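Local coordinates for DynE8 (Micromonospora chersina, PDB 4AMM), which is an iterative polyketide synthase of enediyne biosynthesis, represented here by its acyltransferase domain, which probably loads the acyl units used in chain extension, at residues 145-148 / 149-153; 175-178 / 179-182. One frame throughout, in Å; residues are numbered along the deposited sequence.

Contact 1 of 2, residues 145-148 / 149-153; sequences AVAQ and PAIIA
Pro149 interrupts the hydrogen-bonding of helix 144-165 of the acyltransferase domain near its start: the pyrrolidine ring presses against the preceding turn, over the carbonyls of Ala145 and Val146, and the helix is kinked there. With no N-H on Pro149, the carbonyl of Ala145 is met by carbon instead, Pro149 CD lying 3.3 Å from Ala145 O, while Pro149 CG rests 3.4 Å from Val146 O. The next rung is still stretched, since Ala150 N reaches Val146 O in a weak bond of 3.3 Å. Regular i to i+4 bonding is then restored: Ile151 N donates to Ala147 O at 2.8 Å, nearly in line with the carbonyl, and Ile152 N follows with a bond to Gln148 O. Leu195 and Arg199 of helix 191-206 pack against the proline ring. Replacing Pro149 by alanine takes the ring away, and would probably open a gap beside Leu195 and Arg199 and offer Ala145 O an N-H, so that the kink could relax. Gln148 sends its chain away from the proline, extended beyond CG, and its amide is held at both ends: NE2 bonds to Thr144 OG1, one turn back, and OE1 accepts from NH1 of Arg201, so both polar atoms of the buried amide are engaged and its rotation is fixed. On another side of the helix, Ile151 has CG1 anti to the carbonyl carbon (chi1 -72°), which lays that branch back along the preceding turn, with CG1 3.2 Å from Ala147 O and CD1 4.3 Å from Ala147 CB.

Contact 2 of 2, residues 175-178 / 179-182; sequences HSLG and ELAA
The backbone turns sharply at Ser176, whose phi of 55° and psi of -117° are strained for a residue with a side chain, and then winds into helix 178-185 as Glu179 N donates to Ser176 O (2.9 Å) and Leu180 N to Leu177 O (3.0 Å). In both bonds the donor stands well above the carbonyl plane, as suits a tight first turn. By contrast, Ala182 N meets Gly178 O at 2.9 Å in the carbonyl plane, the first i to i+4 bond here, with a weak one from Ala181 N to the same oxygen. Leu180 folds over the turn, its CD1 3.5 Å from Leu177 O and its CD2 4.3 Å from Leu177 CD1. Glu179 sets CB 3.4 Å from Ser176 O; with CG anti to the backbone N (chi1 -169°), its carboxylate leads off to Ser307 OG and Thr308 N. Ser176 OG projects from the turn to His278 NE2 and Arg201 NH2, while His175 NE2 bonds to Asn240 OD1. This strained strand-turn-helix with a GxSxG sequence fits the nucleophile elbow of acyltransferases, Ser176 being the probable nucleophile.

Overall arrangement
Contacts 1 and 2 follow one another along the chain, their centres about 11 Å apart, and touch mainly through Leu177. Its CD1 packs 3.6 Å from both Ile152 CG1 and Gln148 OE1, and its CD2 lies 3.9 Å from Ile151 CG2, so the residue next to the probable nucleophile is seated on residues of helix 144-165 that lie on both sides of Pro149 in sequence. One turn on from Leu177, Ile152 CD1 meets Ala181 CB at 3.8 Å. Arg201 of helix 191-206 joins the two polar ends, NH1 bonding to Gln148 OE1 and NH2 to Ser176 OG, consistent with Gln148 being a second-shell residue that positions Arg201 beside the presumed nucleophile.

Contact 1 of 2, residues 145-148 / 149-153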
loop_
_atom_site.group_PDB
_atom_site.type_symbol
_atom_site.label_atom_id
_atom_site.label_comp_id
_atom_site.label_asym_id
_atom_site.label_seq_id
_atom_site.Cartn_x
_atom_site.Cartn_y
_atom_site.Cartn_z
ATOM N N ALA A 145 -2.154 9.731 -17.952
ATOM C CA ALA A 145 -0.988 9.430 -18.832
ATOM C C ALA A 145 0.319 9.816 -18.106
ATOM O O ALA A 145 1.327 9.264 -18.378
ATOM C CB ALA A 145 -1.117 10.189 -20.149
ATOM N N VAL A 146 0.234 10.795 -17.212
ATOM C CA VAL A 146 1.401 11.283 -16.455
ATOM C C VAL A 146 1.461 10.467 -15.151
ATOM O O VAL A 146 2.555 10.015 -14.785
ATOM C CB VAL A 146 1.273 12.804 -16.105
ATOM C CG1 VAL A 146 2.347 13.234 -15.112
ATOM C CG2 VAL A 146 1.365 13.661 -17.408
ATOM N N ALA A 147 0.338 10.207 -14.492
ATOM C CA ALA A 147 0.361 9.593 -13.160
ATOM C C ALA A 147 0.790 8.155 -13.205
ATOM O O ALA A 147 1.512 7.739 -12.246
ATOM C CB ALA A 147 -0.997 9.705 -12.538
ATOM N N GLN A 148 0.375 7.375 -14.181
ATOM C CA GLN A 148 0.676 5.941 -14.132
ATOM C C GLN A 148 2.176 5.691 -14.147
ATOM O O GLN A 148 2.655 4.964 -13.220
ATOM C CB GLN A 148 -0.082 5.170 -15.208
ATOM C CG GLN A 148 -1.623 5.189 -14.967
ATOM C CD GLN A 148 -2.329 4.139 -15.748
ATOM O OE1 GLN A 148 -1.806 3.096 -16.062
ATOM N NE2 GLN A 148 -3.600 4.435 -16.137
ATOM N N PRO A 149 2.941 6.240 -15.050
ATOM C CA PRO A 149 4.413 5.991 -15.001
ATOM C C PRO A 149 5.029 6.628 -13.778
ATOM O O PRO A 149 6.019 6.068 -13.252
ATOM C CB PRO A 149 4.930 6.529 -16.317
ATOM C CG PRO A 149 3.808 7.520 -16.805
ATOM C CD PRO A 149 2.533 6.940 -16.293
ATOM N N ALA A 150 4.543 7.775 -13.314
ATOM C CA ALA A 150 5.078 8.380 -12.086
ATOM C C ALA A 150 4.909 7.478 -10.907
ATOM O O ALA A 150 5.909 7.274 -10.142
ATOM C CB ALA A 150 4.459 9.699 -11.822
ATOM N N ILE A 151 3.723 6.911 -10.711
ATOM C CA ILE A 151 3.500 6.025 -9.557
ATOM C C ILE A 151 4.381 4.794 -9.706
ATOM O O ILE A 151 4.974 4.324 -8.683
ATOM C CB ILE A 151 2.063 5.618 -9.573
ATOM C CG1 ILE A 151 1.242 6.879 -9.157
ATOM C CG2 ILE A 151 1.767 4.466 -8.596
ATOM C CD1 ILE A 151 -0.304 6.730 -9.475
ATOM N N ILE A 152 4.497 4.177 -10.878
ATOM C CA ILE A 152 5.291 2.953 -11.066
ATOM C C ILE A 152 6.761 3.305 -10.863
ATOM O O ILE A 152 7.452 2.492 -10.204
ATOM C CB ILE A 152 4.968 2.337 -12.435
ATOM C CG1 ILE A 152 3.586 1.750 -12.426
ATOM C CG2 ILE A 152 6.059 1.354 -12.809
ATOM C CD1 ILE A 152 3.468 0.497 -11.461
ATOM N N ALA A 153 7.233 4.465 -11.271
ATOM C CA ALA A 153 8.662 4.804 -10.998
ATOM C C ALA A 153 8.887 4.848 -9.490
ATOM O O ALA A 153 9.935 4.314 -9.004
ATOM C CB ALA A 153 9.010 6.128 -11.660
#

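Contact 2 of 2, residues 175-178 / 179-182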
loop_
_atom_site.group_PDB
_atom_site.type_symbol
_atom_site.label_atom_id
_atom_site.label_comp_id
_atom_site.label_asym_id
_atom_site.label_seq_id
_atom_site.Cartn_x
_atom_site.Cartn_y
_atom_site.Cartn_z
ATOM N N HIS A 175 -2.902 -3.078 -6.557
ATOM C CA HIS A 175 -4.262 -2.544 -6.881
ATOM C C HIS A 175 -4.240 -1.908 -8.256
ATOM O O HIS A 175 -3.626 -0.879 -8.465
ATOM C CB HIS A 175 -4.579 -1.494 -5.809
ATOM C CG HIS A 175 -6.041 -1.158 -5.670
ATOM N ND1 HIS A 175 -6.696 -0.353 -6.609
ATOM C CD2 HIS A 175 -6.938 -1.421 -4.675
ATOM C CE1 HIS A 175 -7.939 -0.175 -6.177
ATOM N NE2 HIS A 175 -8.120 -0.814 -5.028
ATOM N N SER A 176 -4.965 -2.554 -9.187
ATOM C CA SER A 176 -5.088 -1.995 -10.572
ATOM C C SER A 176 -3.652 -1.773 -11.119
ATOM O O SER A 176 -2.911 -2.791 -11.337
ATOM C CB SER A 176 -5.966 -0.758 -10.585
ATOM O OG SER A 176 -6.115 -0.458 -11.997
ATOM N N LEU A 177 -3.234 -0.568 -11.422
ATOM C CA LEU A 177 -1.901 -0.261 -11.875
ATOM C C LEU A 177 -0.814 -0.984 -11.070
ATOM O O LEU A 177 0.231 -1.394 -11.618
ATOM C CB LEU A 177 -1.666 1.275 -11.792
ATOM C CG LEU A 177 -0.259 1.767 -12.094
ATOM C CD1 LEU A 177 0.153 1.455 -13.562
ATOM C CD2 LEU A 177 -0.198 3.237 -11.779
ATOM N N GLY A 178 -1.007 -1.027 -9.748
ATOM C CA GLY A 178 0.039 -1.659 -8.900
ATOM C C GLY A 178 0.296 -3.114 -9.231
ATOM O O GLY A 178 1.384 -3.581 -8.827
ATOM N N GLU A 179 -0.604 -3.813 -9.883
ATOM C CA GLU A 179 -0.291 -5.218 -10.242
ATOM C C GLU A 179 0.935 -5.219 -11.134
ATOM O O GLU A 179 1.675 -6.200 -11.121
ATOM C CB GLU A 179 -1.480 -5.828 -10.923
ATOM C CG GLU A 179 -1.318 -7.387 -11.080
ATOM C CD GLU A 179 -2.563 -8.140 -10.707
ATOM O OE1 GLU A 179 -3.298 -7.756 -9.772
ATOM O OE2 GLU A 179 -2.831 -9.242 -11.298
ATOM N N LEU A 180 1.171 -4.236 -11.960
ATOM C CA LEU A 180 2.419 -4.140 -12.775
ATOM C C LEU A 180 3.666 -4.120 -11.908
ATOM O O LEU A 180 4.636 -4.878 -12.187
ATOM C CB LEU A 180 2.482 -2.923 -13.705
ATOM C CG LEU A 180 1.644 -3.041 -14.961
ATOM C CD1 LEU A 180 0.120 -3.141 -14.679
ATOM C CD2 LEU A 180 1.948 -1.799 -15.811
ATOM N N ALA A 181 3.657 -3.377 -10.820
ATOM C CA ALA A 181 4.812 -3.292 -9.928
ATOM C C ALA A 181 4.894 -4.612 -9.170
ATOM O O ALA A 181 6.065 -5.092 -8.938
ATOM C CB ALA A 181 4.645 -2.137 -8.967
ATOM N N ALA A 182 3.798 -5.226 -8.739
ATOM C CA ALA A 182 3.851 -6.505 -8.044
ATOM C C ALA A 182 4.503 -7.552 -8.961
ATOM O O ALA A 182 5.337 -8.369 -8.456
ATOM C CB ALA A 182 2.471 -6.949 -7.550
#